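Local structure of glutathione S-transferase, N-terminal domain protein (Pseudomonas putida, 4NAX) at residues L38-L43 and G102-Q107; Y113-W118 and E177-D182. The protein binds oxidized glutathione disulfide, one per subunit, and is probably a transferase of the glutathione S-transferase superfamily. One frame throughout, in Å; residues are numbered along the deposited sequence. Where two conformers were deposited one is given.

Contact 1 of 2, residues L38-L43 and G102-Q107; sequences LEEIGL and GQLLSQ
Glu40 and Ile41, in the last turn of helix 31-41 of the thioredoxin-like N-terminal domain, meet Gln103 and Leu104 in the loop that leads from helix 90-101 to helix 109-137. Glu40 touches with its aliphatic root: CB lies 3.8 Å from Leu104 CD1. The chain then bends at chi2 (-78°), and the carboxylate finds its partners elsewhere, Tyr178 and Arg220. The carbonyl O of Glu40 receives a hydrogen bond from a water at 3.1 Å, and the same water donates to Gln103 OE1 at 2.8 Å, bridging the two segments. Ile41 buries more area against the loop than Glu40 does. Its CG2 packs against Leu104 CD1 at 3.9 Å and against Gln103 CB at 3.8 Å, while the far end of the side chain leads away from the loop. The amide of Gln103 passes obliquely over CA and CB of Ile41, carried there by a chain extended beyond CG. OE1 is held through the water and NE2 by a direct bond, which should fix the amide's rotation. Gln103 NE2 donates to Ile41 O at 3.2 Å, on a lone pair in the carbonyl plane, with an N-H...O angle of 145° and the acceptor 24° out of the Gln103 amide plane.

Contact 2 of 2, residues Y113-W118 and E177-D182; sequences YQTLQW and EYSIAD
The N-capping box of helix 180-193 packs here against helix 109-137, inside the all-helical C-terminal domain of the glutathione transferase fold. Ser179 is the N-cap: its OG accepts from Ala181 N at 3.0 Å, and its own backbone N donates to Asp182 OD2 at 2.9 Å, on the anti lone pair of that oxygen. The other oxygen, Asp182 OD1, is bonded to Met174 N, so the carboxylate ties the capping turn to the preceding loop. Across the contact, Thr115 directs its methyl at this cap. Its chi1 of -58° sets OG1 beside the backbone N, where it reaches Gln111 O in its own helix; CG2 is left anti to that N and comes 3.4 Å from Ser179 OG and 4.0 Å from Ile180 CG1. About one turn beyond Thr115, Trp118 CB lies 3.8 Å from Ala181 CB, which is also 3.9 Å from Thr115 O; a CA separation of 5.7 Å between Trp118 and Ala181 marks a close approach of the two backbones. The indole leads away, toward Phe121, His167 and Phe88 of the second subunit. An alanine in place of Ser179 would probably leave Ala181 N without its capping acceptor and open a small gap at the Thr115 methyl where OG had been. Such a serine-aspartate pair at the start of a buried helix is the N-capping box characteristic of the glutathione transferase C-terminal domain.

Overall arrangement
Contact 1 lies at the surface, joining the N-terminal domain to the interdomain loop; all five touching residues of contact 2 are buried in the helical domain. The loop 102-107 of contact 1 runs on into helix 109-137 of contact 2. A side-chain amide and a water link contact 1, while contact 2 rests on van der Waals packing of methyl and methylene groups, one of them on a serine hydroxyl, its polar groups bonding within their own segment or to residues beyond the pair. Leu104, whose O probably accepts from Ile180 N at 2.9 Å, and a probable Glu40 OE2 to Tyr178 OH bond of 2.7 Å connect the end of helix 31-41 to the start of helix 180-193.

Contact 1 of 2, residues L38-L43 and G102-Q107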
ATOM      1  N   LEU A  38      -1.307  -6.945 -17.195  1.00 12.76           N
ATOM      2  CA  LEU A  38      -1.468  -6.609 -18.598  1.00 13.32           C
ATOM      3  C   LEU A  38      -1.649  -7.864 -19.450  1.00 14.31           C
ATOM      4  O   LEU A  38      -2.496  -7.895 -20.365  1.00 15.26           O
ATOM      5  CB  LEU A  38      -0.279  -5.791 -19.078  1.00 13.96           C
ATOM      6  CG  LEU A  38      -0.254  -4.366 -18.503  1.00 13.22           C
ATOM      7  CD1 LEU A  38       1.137  -3.768 -18.612  1.00 14.32           C
ATOM      8  CD2 LEU A  38      -1.285  -3.492 -19.194  1.00 15.25           C
ATOM      9  N   GLU A  39      -0.874  -8.903 -19.136  1.00 14.26           N
ATOM     10  CA  GLU A  39      -1.033 -10.183 -19.837  1.00 14.60           C
ATOM     11  C   GLU A  39      -2.406 -10.797 -19.594  1.00 15.98           C
ATOM     12  O   GLU A  39      -3.004 -11.380 -20.501  1.00 17.79           O
ATOM     13  CB  GLU A  39       0.077 -11.169 -19.432  1.00 15.81           C
ATOM     14  CG  GLU A  39       1.476 -10.754 -19.857  1.00 16.18           C
ATOM     15  CD  GLU A  39       1.710 -10.838 -21.350  1.00 17.54           C
ATOM     16  OE1 GLU A  39       1.163 -11.751 -22.000  1.00 22.82           O
ATOM     17  OE2 GLU A  39       2.471  -9.999 -21.875  1.00 18.70           O
ATOM     18  N   GLU A  40      -2.899 -10.731 -18.360  1.00 14.62           N
ATOM     19  CA  GLU A  40      -4.210 -11.312 -18.013  1.00 14.70           C
ATOM     20  C   GLU A  40      -5.357 -10.626 -18.762  1.00 15.79           C
ATOM     21  O   GLU A  40      -6.280 -11.295 -19.201  1.00 17.90           O
ATOM     22  CB  GLU A  40      -4.496 -11.192 -16.514  1.00 16.30           C
ATOM     23  CG  GLU A  40      -3.637 -12.071 -15.620  1.00 15.00           C
ATOM     24  CD  GLU A  40      -4.040 -13.549 -15.568  1.00 16.38           C
ATOM     25  OE1 GLU A  40      -4.851 -14.054 -16.396  1.00 18.60           O
ATOM     26  OE2 GLU A  40      -3.484 -14.264 -14.700  1.00 15.83           O
ATOM     27  N   ILE A  41      -5.302  -9.298 -18.851  1.00 15.23           N
ATOM     28  CA  ILE A  41      -6.423  -8.536 -19.383  1.00 15.82           C
ATOM     29  C   ILE A  41      -6.351  -8.369 -20.899  1.00 16.57           C
ATOM     30  O   ILE A  41      -7.324  -7.949 -21.521  1.00 18.71           O
ATOM     31  CB  ILE A  41      -6.623  -7.171 -18.678  1.00 16.82           C
ATOM     32  CG1 ILE A  41      -5.493  -6.198 -19.010  1.00 15.34           C
ATOM     33  CG2 ILE A  41      -6.810  -7.387 -17.179  1.00 16.42           C
ATOM     34  CD1 ILE A  41      -5.578  -4.842 -18.343  1.00 19.74           C
ATOM     35  N   GLY A  42      -5.207  -8.700 -21.491  1.00 16.04           N
ATOM     36  CA  GLY A  42      -5.054  -8.654 -22.937  1.00 18.05           C
ATOM     37  C   GLY A  42      -4.899  -7.264 -23.531  1.00 16.76           C
ATOM     38  O   GLY A  42      -5.145  -7.055 -24.705  1.00 21.77           O
ATOM     39  N   LEU A  43      -4.469  -6.308 -22.718  1.00 16.07           N
ATOM     40  CA  LEU A  43      -4.294  -4.939 -23.172  1.00 15.90           C
ATOM     41  C   LEU A  43      -2.935  -4.813 -23.838  1.00 16.84           C
ATOM     42  O   LEU A  43      -1.903  -5.204 -23.260  1.00 18.34           O
ATOM     43  CB  LEU A  43      -4.374  -3.962 -22.003  1.00 16.56           C
ATOM     44  CG  LEU A  43      -4.197  -2.477 -22.299  1.00 16.58           C
ATOM     45  CD1 LEU A  43      -5.337  -1.954 -23.156  1.00 19.09           C
ATOM     46  CD2 LEU A  43      -4.141  -1.688 -21.001  1.00 18.01           C
ATOM     47  N   GLY A 102     -12.319  -3.240 -16.814  1.00 16.11           N
ATOM     48  CA  GLY A 102     -13.449  -3.953 -16.232  1.00 16.31           C
ATOM     49  C   GLY A 102     -13.169  -5.378 -15.805  1.00 16.20           C
ATOM     50  O   GLY A 102     -14.103  -6.142 -15.558  1.00 21.25           O
ATOM     51  N   GLN A 103     -11.899  -5.732 -15.678  1.00 14.97           N
ATOM     52  CA  GLN A 103     -11.486  -7.086 -15.312  1.00 15.50           C
ATOM     53  C   GLN A 103     -10.717  -7.079 -13.993  1.00 15.43           C
ATOM     54  O   GLN A 103      -9.985  -6.138 -13.695  1.00 16.66           O
ATOM     55  CB  GLN A 103     -10.559  -7.644 -16.399  1.00 16.10           C
ATOM     56  CG  GLN A 103     -11.213  -7.800 -17.769  1.00 18.26           C
ATOM     57  CD  GLN A 103     -10.256  -8.402 -18.781  1.00 20.87           C
ATOM     58  OE1 GLN A 103      -9.675  -9.452 -18.540  1.00 22.62           O
ATOM     59  NE2 GLN A 103     -10.082  -7.737 -19.913  1.00 22.62           N
ATOM     60  N   LEU A 104     -10.877  -8.153 -13.231  1.00 14.56           N
ATOM     61  CA  LEU A 104     -10.042  -8.471 -12.071  1.00 14.21           C
ATOM     62  C   LEU A 104     -10.246  -7.557 -10.881  1.00 14.22           C
ATOM     63  O   LEU A 104      -9.428  -7.511  -9.956  1.00 14.76           O
ATOM     64  CB  LEU A 104      -8.570  -8.606 -12.474  1.00 14.90           C
ATOM     65  CG  LEU A 104      -8.338  -9.726 -13.503  1.00 16.62           C
ATOM     66  CD1 LEU A 104      -6.940  -9.666 -14.060  1.00 19.63           C
ATOM     67  CD2 LEU A 104      -8.548 -11.107 -12.923  1.00 26.49           C
ATOM     68  N   LEU A 105     -11.388  -6.893 -10.862  1.00 14.00           N
ATOM     69  CA  LEU A 105     -11.853  -6.168  -9.682  1.00 14.19           C
ATOM     70  C   LEU A 105     -13.370  -6.161  -9.805  1.00 15.26           C
ATOM     71  O   LEU A 105     -13.917  -5.584 -10.735  1.00 16.52           O
ATOM     72  CB  LEU A 105     -11.304  -4.746  -9.623  1.00 14.81           C
ATOM     73  CG  LEU A 105     -11.736  -3.863  -8.448  1.00 14.61           C
ATOM     74  CD1 LEU A 105     -11.441  -4.510  -7.100  1.00 14.55           C
ATOM     75  CD2 LEU A 105     -11.081  -2.482  -8.537  1.00 15.75           C
ATOM     76  N   SER A 106     -14.043  -6.828  -8.879  1.00 15.05           N
ATOM     77  CA  SER A 106     -15.480  -7.038  -8.978  1.00 15.15           C
ATOM     78  C   SER A 106     -16.244  -5.749  -9.106  1.00 15.20           C
ATOM     79  O   SER A 106     -15.912  -4.763  -8.464  1.00 16.74           O
ATOM     80  CB  SER A 106     -15.984  -7.746  -7.729  1.00 16.84           C
ATOM     81  OG  SER A 106     -17.362  -8.066  -7.837  1.00 17.67           O
ATOM     82  N   GLN A 107     -17.312  -5.810  -9.898  1.00 17.24           N
ATOM     83  CA  GLN A 107     -18.285  -4.731  -9.998  1.00 19.46           C
ATOM     84  C   GLN A 107     -19.286  -4.761  -8.837  1.00 17.03           C
ATOM     85  O   GLN A 107     -20.001  -3.780  -8.615  1.00 20.00           O
ATOM     86  CB  GLN A 107     -19.083  -4.779 -11.311  1.00 29.00           C
ATOM     87  CG  GLN A 107     -18.305  -5.150 -12.574  1.00 44.62           C
ATOM     88  CD  GLN A 107     -17.740  -3.958 -13.318  1.00 82.88           C
ATOM     89  OE1 GLN A 107     -18.362  -2.897 -13.378  1.00101.02           O
ATOM     90  NE2 GLN A 107     -16.550  -4.129 -13.897  1.00 62.94           N
TER
HETATM   91  O   HOH W   1      -9.028 -11.179 -20.648  1.00 37.72           O

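Contact 2 of 2, residues Y113-W118 and E177-D182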
ATOM      1  N   TYR A 113     -14.699  -3.682  -2.422  1.00 13.39           N
ATOM      2  CA  TYR A 113     -14.025  -3.200  -1.216  1.00 13.81           C
ATOM      3  C   TYR A 113     -13.217  -4.296  -0.530  1.00 12.62           C
ATOM      4  O   TYR A 113     -12.120  -4.049  -0.052  1.00 13.26           O
ATOM      5  CB  TYR A 113     -15.013  -2.494  -0.267  1.00 13.95           C
ATOM      6  CG  TYR A 113     -15.642  -1.295  -0.955  1.00 13.63           C
ATOM      7  CD1 TYR A 113     -14.851  -0.272  -1.436  1.00 14.42           C
ATOM      8  CD2 TYR A 113     -17.013  -1.212  -1.158  1.00 14.37           C
ATOM      9  CE1 TYR A 113     -15.387   0.796  -2.126  1.00 14.75           C
ATOM     10  CE2 TYR A 113     -17.567  -0.154  -1.862  1.00 14.15           C
ATOM     11  CZ  TYR A 113     -16.753   0.843  -2.346  1.00 14.69           C
ATOM     12  OH  TYR A 113     -17.322   1.870  -3.073  1.00 16.60           O
ATOM     13  N   GLN A 114     -13.710  -5.528  -0.513  1.00 13.46           N
ATOM     14  CA  GLN A 114     -12.916  -6.627   0.051  1.00 13.36           C
ATOM     15  C   GLN A 114     -11.631  -6.823  -0.748  1.00 13.13           C
ATOM     16  O   GLN A 114     -10.567  -7.106  -0.178  1.00 13.63           O
ATOM     17  CB  GLN A 114     -13.683  -7.948   0.077  1.00 15.16           C
ATOM     18  CG  GLN A 114     -14.971  -7.930   0.883  1.00 16.36           C
ATOM     19  CD  GLN A 114     -14.768  -7.470   2.319  1.00 18.54           C
ATOM     20  OE1 GLN A 114     -13.902  -7.985   3.027  1.00 21.21           O
ATOM     21  NE2 GLN A 114     -15.548  -6.498   2.738  1.00 20.99           N
ATOM     22  N   THR A 115     -11.712  -6.655  -2.068  1.00 13.02           N
ATOM     23  CA  THR A 115     -10.533  -6.802  -2.916  1.00 12.73           C
ATOM     24  C   THR A 115      -9.509  -5.702  -2.620  1.00 12.74           C
ATOM     25  O   THR A 115      -8.294  -5.956  -2.479  1.00 12.60           O
ATOM     26  CB  THR A 115     -10.918  -6.800  -4.398  1.00 13.08           C
ATOM     27  OG1 THR A 115     -11.854  -7.861  -4.643  1.00 14.54           O
ATOM     28  CG2 THR A 115      -9.707  -7.025  -5.251  1.00 13.73           C
ATOM     29  N   LEU A 116      -9.992  -4.467  -2.509  1.00 12.09           N
ATOM     30  CA  LEU A 116      -9.119  -3.343  -2.203  1.00 12.51           C
ATOM     31  C   LEU A 116      -8.474  -3.489  -0.822  1.00 12.28           C
ATOM     32  O   LEU A 116      -7.331  -3.130  -0.627  1.00 12.28           O
ATOM     33  CB  LEU A 116      -9.856  -2.012  -2.340  1.00 12.52           C
ATOM     34  CG  LEU A 116     -10.351  -1.661  -3.731  1.00 13.40           C
ATOM     35  CD1 LEU A 116     -11.138  -0.357  -3.729  1.00 16.17           C
ATOM     36  CD2 LEU A 116      -9.216  -1.558  -4.735  1.00 14.50           C
ATOM     37  N   GLN A 117      -9.224  -4.019   0.135  1.00 12.16           N
ATOM     38  CA  GLN A 117      -8.692  -4.349   1.442  1.00 11.94           C
ATOM     39  C   GLN A 117      -7.484  -5.279   1.329  1.00 11.89           C
ATOM     40  O   GLN A 117      -6.423  -5.015   1.897  1.00 12.20           O
ATOM     41  CB  GLN A 117      -9.784  -5.002   2.280  1.00 12.61           C
ATOM     42  CG  GLN A 117      -9.336  -5.681   3.552  1.00 12.79           C
ATOM     43  CD  GLN A 117     -10.519  -6.412   4.143  1.00 13.07           C
ATOM     44  OE1 GLN A 117     -11.309  -5.849   4.892  1.00 13.56           O
ATOM     45  NE2 GLN A 117     -10.713  -7.641   3.705  1.00 15.13           N
ATOM     46  N   TRP A 118      -7.636  -6.383   0.603  1.00 11.84           N
ATOM     47  CA  TRP A 118      -6.526  -7.308   0.490  1.00 12.45           C
ATOM     48  C   TRP A 118      -5.352  -6.752  -0.323  1.00 11.42           C
ATOM     49  O   TRP A 118      -4.196  -7.061  -0.026  1.00 12.04           O
ATOM     50  CB  TRP A 118      -7.009  -8.659  -0.024  1.00 12.33           C
ATOM     51  CG  TRP A 118      -7.816  -9.400   1.015  1.00 13.07           C
ATOM     52  CD1 TRP A 118      -9.156  -9.708   0.954  1.00 13.75           C
ATOM     53  CD2 TRP A 118      -7.356  -9.894   2.280  1.00 12.95           C
ATOM     54  NE1 TRP A 118      -9.538 -10.370   2.096  1.00 15.39           N
ATOM     55  CE2 TRP A 118      -8.452 -10.496   2.925  1.00 14.13           C
ATOM     56  CE3 TRP A 118      -6.128  -9.889   2.929  1.00 13.37           C
ATOM     57  CZ2 TRP A 118      -8.326 -11.118   4.180  1.00 15.36           C
ATOM     58  CZ3 TRP A 118      -6.005 -10.500   4.153  1.00 14.18           C
ATOM     59  CH2 TRP A 118      -7.103 -11.103   4.769  1.00 15.06           C
ATOM     60  N   GLU A 177     -13.730 -13.930  -6.808  1.00 17.08           N
ATOM     61  CA  GLU A 177     -13.113 -14.198  -8.102  0.50 16.51           C
ATOM     62  C   GLU A 177     -11.641 -13.810  -8.062  1.00 15.66           C
ATOM     63  O   GLU A 177     -11.243 -12.898  -7.319  1.00 15.64           O
ATOM     64  CB  GLU A 177     -13.801 -13.408  -9.223  0.50 20.06           C
ATOM     65  CG  GLU A 177     -15.222 -13.848  -9.542  0.50 20.98           C
ATOM     66  CD  GLU A 177     -16.238 -13.311  -8.552  0.50 34.27           C
ATOM     67  OE1 GLU A 177     -17.053 -14.113  -8.056  0.50 28.06           O
ATOM     68  OE2 GLU A 177     -16.216 -12.097  -8.257  0.50 60.48           O
ATOM     69  N   TYR A 178     -10.835 -14.498  -8.867  1.00 15.69           N
ATOM     70  CA  TYR A 178      -9.454 -14.109  -9.114  1.00 15.39           C
ATOM     71  C   TYR A 178      -9.398 -12.611  -9.371  1.00 14.00           C
ATOM     72  O   TYR A 178     -10.223 -12.059 -10.101  1.00 14.79           O
ATOM     73  CB  TYR A 178      -8.922 -14.880 -10.319  1.00 15.69           C
ATOM     74  CG  TYR A 178      -7.496 -14.564 -10.749  1.00 15.24           C
ATOM     75  CD1 TYR A 178      -6.429 -14.779  -9.899  1.00 15.77           C
ATOM     76  CD2 TYR A 178      -7.231 -14.100 -12.032  1.00 16.02           C
ATOM     77  CE1 TYR A 178      -5.124 -14.550 -10.310  1.00 15.43           C
ATOM     78  CE2 TYR A 178      -5.943 -13.864 -12.456  1.00 15.31           C
ATOM     79  CZ  TYR A 178      -4.879 -14.084 -11.594  1.00 15.13           C
ATOM     80  OH  TYR A 178      -3.575 -13.880 -12.006  1.00 15.56           O
ATOM     81  N   SER A 179      -8.440 -11.931  -8.752  1.00 14.04           N
ATOM     82  CA  SER A 179      -8.445 -10.471  -8.779  1.00 12.77           C
ATOM     83  C   SER A 179      -7.052  -9.894  -8.672  1.00 12.36           C
ATOM     84  O   SER A 179      -6.054 -10.604  -8.459  1.00 12.96           O
ATOM     85  CB  SER A 179      -9.258  -9.939  -7.595  1.00 14.06           C
ATOM     86  OG  SER A 179      -8.522 -10.035  -6.371  1.00 13.89           O
ATOM     87  N   ILE A 180      -7.005  -8.566  -8.780  1.00 12.39           N
ATOM     88  CA  ILE A 180      -5.773  -7.831  -8.542  1.00 12.43           C
ATOM     89  C   ILE A 180      -5.157  -8.087  -7.165  1.00 11.92           C
ATOM     90  O   ILE A 180      -3.944  -7.889  -7.004  1.00 12.87           O
ATOM     91  CB  ILE A 180      -5.942  -6.310  -8.783  1.00 11.89           C
ATOM     92  CG1 ILE A 180      -7.009  -5.675  -7.887  1.00 12.90           C
ATOM     93  CG2 ILE A 180      -6.191  -6.058 -10.262  1.00 13.85           C
ATOM     94  CD1 ILE A 180      -7.120  -4.167  -8.068  1.00 13.78           C
ATOM     95  N   ALA A 181      -5.948  -8.486  -6.163  1.00 11.94           N
ATOM     96  CA  ALA A 181      -5.344  -8.828  -4.863  1.00 12.29           C
ATOM     97  C   ALA A 181      -4.432 -10.054  -4.991  1.00 12.34           C
ATOM     98  O   ALA A 181      -3.365 -10.107  -4.372  1.00 12.97           O
ATOM     99  CB  ALA A 181      -6.407  -9.064  -3.796  1.00 13.42           C
ATOM    100  N   ASP A 182      -4.858 -11.063  -5.746  1.00 12.40           N
ATOM    101  CA  ASP A 182      -4.017 -12.243  -5.972  1.00 12.69           C
ATOM    102  C   ASP A 182      -2.758 -11.881  -6.741  1.00 11.89           C
ATOM    103  O   ASP A 182      -1.659 -12.333  -6.419  1.00 12.56           O
ATOM    104  CB  ASP A 182      -4.780 -13.330  -6.702  1.00 13.53           C
ATOM    105  CG  ASP A 182      -6.094 -13.647  -6.028  1.00 14.03           C
ATOM    106  OD1 ASP A 182      -6.076 -14.141  -4.885  1.00 15.05           O
ATOM    107  OD2 ASP A 182      -7.143 -13.384  -6.627  1.00 14.74           O
TER